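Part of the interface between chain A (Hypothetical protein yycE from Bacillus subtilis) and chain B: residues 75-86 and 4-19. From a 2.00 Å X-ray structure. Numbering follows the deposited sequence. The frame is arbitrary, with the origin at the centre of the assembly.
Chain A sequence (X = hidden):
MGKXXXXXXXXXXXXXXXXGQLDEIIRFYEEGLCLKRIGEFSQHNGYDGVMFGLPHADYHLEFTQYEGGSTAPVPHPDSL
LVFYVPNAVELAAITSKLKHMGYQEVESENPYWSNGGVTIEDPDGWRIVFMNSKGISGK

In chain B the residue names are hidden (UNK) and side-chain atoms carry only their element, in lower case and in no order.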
# COMPACT_ATOMS: atom_id res chain seq x y z
N PRO A 75 -13.99 -0.58 2.65
CA PRO A 75 -13.17 -0.35 3.84
C PRO A 75 -13.09 -1.55 4.77
O PRO A 75 -14.09 -2.19 5.05
CB PRO A 75 -13.86 0.83 4.52
CG PRO A 75 -14.57 1.52 3.39
CD PRO A 75 -15.11 0.37 2.59
N HIS A 76 -11.88 -1.84 5.22
CA HIS A 76 -11.67 -2.92 6.17
C HIS A 76 -10.92 -2.22 7.30
O HIS A 76 -9.94 -1.51 7.06
CB HIS A 76 -10.82 -4.03 5.56
CG HIS A 76 -10.84 -5.30 6.34
ND1 HIS A 76 -10.43 -5.37 7.66
CD2 HIS A 76 -11.22 -6.56 6.00
CE1 HIS A 76 -10.56 -6.62 8.09
NE2 HIS A 76 -11.03 -7.35 7.10
N PRO A 77 -11.39 -2.38 8.54
CA PRO A 77 -10.75 -1.75 9.70
C PRO A 77 -9.32 -2.20 9.97
O PRO A 77 -8.61 -1.56 10.74
CB PRO A 77 -11.70 -2.10 10.84
CG PRO A 77 -12.25 -3.42 10.43
CD PRO A 77 -12.53 -3.21 8.96
N ASP A 78 -8.91 -3.30 9.35
CA ASP A 78 -7.56 -3.82 9.51
C ASP A 78 -6.65 -3.51 8.32
O ASP A 78 -5.51 -3.96 8.26
CB ASP A 78 -7.59 -5.34 9.74
CG ASP A 78 -8.14 -5.72 11.10
OD1 ASP A 78 -8.06 -4.89 12.03
OD2 ASP A 78 -8.62 -6.86 11.24
N SER A 79 -7.18 -2.76 7.35
CA SER A 79 -6.40 -2.39 6.18
C SER A 79 -5.83 -1.00 6.49
O SER A 79 -6.55 0.01 6.49
CB SER A 79 -7.31 -2.35 4.95
OG SER A 79 -6.52 -2.32 3.78
N LEU A 80 -4.53 -0.97 6.78
CA LEU A 80 -3.84 0.25 7.18
C LEU A 80 -2.70 0.77 6.30
O LEU A 80 -2.14 0.06 5.47
CB LEU A 80 -3.25 0.05 8.58
CG LEU A 80 -4.00 -0.29 9.88
CD1 LEU A 80 -5.47 -0.53 9.65
CD2 LEU A 80 -3.31 -1.49 10.53
N LEU A 81 -2.37 2.04 6.53
CA LEU A 81 -1.24 2.73 5.92
C LEU A 81 -0.63 3.34 7.17
O LEU A 81 -1.19 4.27 7.75
CB LEU A 81 -1.66 3.84 4.95
CG LEU A 81 -0.47 4.70 4.49
CD1 LEU A 81 0.61 3.82 3.89
CD2 LEU A 81 -0.91 5.75 3.48
N VAL A 82 0.49 2.79 7.62
CA VAL A 82 1.12 3.28 8.84
C VAL A 82 2.34 4.18 8.65
O VAL A 82 3.30 3.83 7.96
CB VAL A 82 1.53 2.10 9.75
CG1 VAL A 82 1.96 2.63 11.11
CG2 VAL A 82 0.39 1.12 9.89
N PHE A 83 2.29 5.35 9.28
CA PHE A 83 3.38 6.30 9.24
C PHE A 83 4.02 6.26 10.63
O PHE A 83 3.36 6.58 11.62
CB PHE A 83 2.86 7.71 8.99
CG PHE A 83 2.49 7.98 7.55
CD1 PHE A 83 3.47 8.10 6.57
CD2 PHE A 83 1.15 8.14 7.19
CE1 PHE A 83 3.13 8.38 5.25
CE2 PHE A 83 0.80 8.42 5.87
CZ PHE A 83 1.79 8.55 4.90
N TYR A 84 5.29 5.85 10.71
CA TYR A 84 6.00 5.81 11.98
C TYR A 84 6.62 7.19 12.21
O TYR A 84 7.62 7.53 11.59
CB TYR A 84 7.09 4.73 11.95
CG TYR A 84 6.51 3.34 12.06
CD1 TYR A 84 6.11 2.83 13.29
CD2 TYR A 84 6.28 2.56 10.92
CE1 TYR A 84 5.48 1.59 13.40
CE2 TYR A 84 5.65 1.32 11.01
CZ TYR A 84 5.25 0.84 12.25
OH TYR A 84 4.62 -0.38 12.35
N VAL A 85 6.01 7.97 13.09
CA VAL A 85 6.50 9.32 13.37
C VAL A 85 7.05 9.39 14.78
O VAL A 85 6.32 9.70 15.72
CB VAL A 85 5.38 10.36 13.23
CG1 VAL A 85 5.98 11.75 13.25
CG2 VAL A 85 4.61 10.13 11.95
N PRO A 86 8.35 9.11 14.95
CA PRO A 86 9.01 9.14 16.26
C PRO A 86 8.90 10.46 17.05
O PRO A 86 8.89 10.44 18.28
CB PRO A 86 10.45 8.74 15.92
CG PRO A 86 10.61 9.18 14.49
CD PRO A 86 9.30 8.79 13.87
N UNK B 4 11.73 12.15 4.09
CA UNK B 4 11.44 13.37 4.83
C UNK B 4 10.21 13.99 4.19
O UNK B 4 10.28 14.56 3.09
n UNK B 4 13.47 17.48 4.79
c UNK B 4 12.57 15.42 5.82
n UNK B 4 15.66 17.76 4.15
c UNK B 4 13.75 16.36 5.69
c UNK B 4 12.61 14.35 4.74
c UNK B 4 14.39 18.13 4.08
n UNK B 4 14.04 19.15 3.31
N UNK B 5 9.06 13.87 4.86
CA UNK B 5 7.82 14.43 4.35
C UNK B 5 7.74 15.91 4.74
O UNK B 5 8.47 16.37 5.62
c UNK B 5 7.33 10.00 4.20
c UNK B 5 6.25 9.66 3.39
c UNK B 5 5.40 11.91 3.60
c UNK B 5 7.44 11.30 4.71
c UNK B 5 6.61 13.67 4.93
c UNK B 5 6.48 12.26 4.41
c UNK B 5 5.28 10.61 3.09
N UNK B 6 6.86 16.64 4.07
CA UNK B 6 6.68 18.07 4.34
C UNK B 6 6.14 18.35 5.74
O UNK B 6 6.59 19.27 6.42
c UNK B 6 5.73 18.69 3.31
o UNK B 6 6.20 18.49 1.99
N UNK B 7 5.17 17.54 6.17
CA UNK B 7 4.54 17.72 7.46
C UNK B 7 5.22 16.98 8.61
O UNK B 7 4.95 17.26 9.77
c UNK B 7 3.08 17.27 7.39
o UNK B 7 2.39 17.97 6.37
N UNK B 8 6.11 16.04 8.30
CA UNK B 8 6.76 15.28 9.37
C UNK B 8 7.86 14.37 8.88
O UNK B 8 8.02 14.12 7.69
c UNK B 8 5.71 14.44 10.09
c UNK B 8 4.78 11.52 7.86
c UNK B 8 5.48 12.34 8.74
c UNK B 8 2.97 13.10 7.84
c UNK B 8 3.52 11.90 7.41
c UNK B 8 3.68 13.91 8.72
c UNK B 8 4.94 13.54 9.18
N UNK B 9 8.63 13.86 9.84
CA UNK B 9 9.72 12.95 9.53
C UNK B 9 9.24 11.53 9.79
O UNK B 9 8.92 11.17 10.92
c UNK B 9 12.68 12.40 8.77
c UNK B 9 10.94 13.28 10.41
c UNK B 9 12.16 12.36 10.19
o UNK B 9 12.91 13.47 8.21
n UNK B 9 12.88 11.22 8.17
N UNK B 10 9.16 10.73 8.73
CA UNK B 10 8.71 9.35 8.86
C UNK B 10 9.91 8.43 8.98
O UNK B 10 10.81 8.47 8.15
c UNK B 10 7.87 8.95 7.66
N UNK B 11 9.92 7.62 10.03
CA UNK B 11 11.01 6.68 10.23
C UNK B 11 10.80 5.45 9.34
O UNK B 11 11.74 4.89 8.78
c UNK B 11 11.05 6.25 11.70
N UNK B 12 9.54 5.06 9.18
CA UNK B 12 9.21 3.88 8.40
C UNK B 12 7.80 4.01 7.86
O UNK B 12 7.04 4.86 8.30
o UNK B 12 9.31 -0.08 10.44
c UNK B 12 10.27 0.47 9.89
c UNK B 12 9.28 2.67 9.32
c UNK B 12 10.07 1.52 8.82
n UNK B 12 11.53 0.19 10.21
N UNK B 13 7.45 3.15 6.91
CA UNK B 13 6.11 3.13 6.34
C UNK B 13 5.67 1.68 6.16
O UNK B 13 6.43 0.85 5.65
c UNK B 13 6.37 5.34 5.16
c UNK B 13 4.63 3.74 4.39
c UNK B 13 6.28 6.13 3.89
c UNK B 13 6.04 3.86 4.97
N UNK B 14 4.45 1.40 6.61
CA UNK B 14 3.90 0.06 6.53
C UNK B 14 2.52 0.02 5.88
O UNK B 14 1.66 0.86 6.16
c UNK B 14 3.04 -1.87 8.00
n UNK B 14 4.14 -2.80 10.01
c UNK B 14 4.28 -3.27 11.25
n UNK B 14 3.23 -3.39 12.05
c UNK B 14 3.80 -0.54 7.94
c UNK B 14 2.87 -2.38 9.42
n UNK B 14 5.48 -3.62 11.69
N UNK B 15 2.33 -0.96 5.01
CA UNK B 15 1.04 -1.20 4.35
C UNK B 15 0.58 -2.47 5.05
O UNK B 15 1.21 -3.52 4.90
c UNK B 15 1.76 -0.30 2.12
c UNK B 15 0.81 0.89 2.10
c UNK B 15 -0.15 -1.90 2.27
c UNK B 15 1.20 -1.51 2.86
N UNK B 16 -0.49 -2.37 5.84
CA UNK B 16 -1.01 -3.53 6.57
C UNK B 16 -2.35 -3.97 6.01
O UNK B 16 -3.25 -3.16 5.83
c UNK B 16 -1.15 -3.19 8.05
N UNK B 17 -2.46 -5.26 5.73
CA UNK B 17 -3.67 -5.85 5.18
C UNK B 17 -4.07 -7.10 5.96
O UNK B 17 -3.22 -7.87 6.40
c UNK B 17 -4.70 -5.97 0.12
n UNK B 17 -4.98 -4.67 0.06
n UNK B 17 -3.61 -6.40 0.75
n UNK B 17 -5.53 -6.85 -0.45
c UNK B 17 -3.15 -5.05 2.79
c UNK B 17 -3.46 -6.23 3.71
c UNK B 17 -2.65 -5.53 1.43
N UNK B 18 -5.38 -7.32 6.13
CA UNK B 18 -5.89 -8.49 6.85
C UNK B 18 -6.01 -9.72 5.94
O UNK B 18 -6.12 -9.59 4.73
c UNK B 18 -7.25 -8.01 7.32
c UNK B 18 -7.70 -7.19 6.14
c UNK B 18 -6.47 -6.38 5.81
N UNK B 19 -6.00 -10.91 6.53
CA UNK B 19 -6.12 -12.13 5.74
C UNK B 19 -6.73 -13.26 6.56
O UNK B 19 -6.68 -13.25 7.79
c UNK B 19 -3.81 -13.06 6.32
c UNK B 19 -4.74 -12.62 5.19
o UNK B 19 -4.95 -13.73 4.31

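Position 4 has three carbons, a nitrogen, then a carbon carrying two more nitrogens, a guanidinium on a chain that stays clear of chain A: Arg B4. Position 5 has one carbon leading to a six-carbon ring, hence Phe B5; its CE2 lies 3.8 Å from CE1 of Phe A83, and with planes at 81° and centroids 5.5 Å apart the Phe A83 edge points to the Phe B5 face, somewhat offset.

Positions 6 and 7 each carry one carbon and one terminal oxygen, too few atoms for threonine, and neither touches chain A: Ser B6 and Ser B7. Position 8 again shows one carbon and a six-carbon ring without oxygen, so Phe B8. Here the roles reverse: its edge meets the Phe A83 face (centroids 5.3 Å apart, planes at 70°), and its CD1 is 4.0 Å from CG2 of Val A85.

Position 9 has three carbons, the third bearing an oxygen and a nitrogen: an amide one methylene longer than asparagine, Gln B9. Its contribution is mainly backbone, with its O 3.8 Å from CD of Pro A86. Positions 10 and 11 have a single carbon each, giving Ala B10 and Ala B11. The second points its CB toward chain A, 3.8 Å from Pro A86 CD, while its N donates to Tyr A84 O at 2.8 Å and 167°.

Position 12 repeats the three-carbon amide, Gln B12; its CB sits 3.4 Å from CD2 of Tyr A84. Position 13 has four carbons forked at the first, one arm two carbons long, which is isoleucine rather than leucine: Ile B13. Its CD1 is 4.1 Å from CE1 of Phe A83.

Position 14 is a second guanidinium chain, Arg B14. The hydroxyl OH of Tyr A84 lies over one face of this group, 3.1 Å from CZ; poor angles exclude hydrogen bonds to it, and the guanidinium nitrogens find partners elsewhere in the structure. Position 15 shows the same fork as 13, so Ile B15, whose CD1 packs 3.4 Å from CD1 of Leu A81.

Position 16 has one carbon, Ala B16, its CB 3.7 Å from CD2 of Leu A80. Position 17 carries a third guanidinium chain, Arg B17, with CA-to-CB directed away from chain A. At position 18 three carbons close a ring onto the backbone N: Pro B18, whose CG stands 3.4 Å from the His A76 ring centroid, 5° off the normal, a CH-pi contact. Position 19 has one carbon bearing an oxygen and a carbon, Thr B19, out of contact.

The contact works as an antiparallel sheet spanning both chains, the strand directions 161° apart. Val A82 N to Arg B14 O (2.7 Å) and Arg B14 N to Val A82 O (3.0 Å) form one reciprocal pair; Leu A80 and Ala B16 form another. Leu A81, Phe A83, Ile B13 and Ile B15 share one face, where apolar packing reinforces the backbone ladder. The two stretches together bury 974 Å².

Chain B, residues 4-19: RFSSFQAAQIRIARPT
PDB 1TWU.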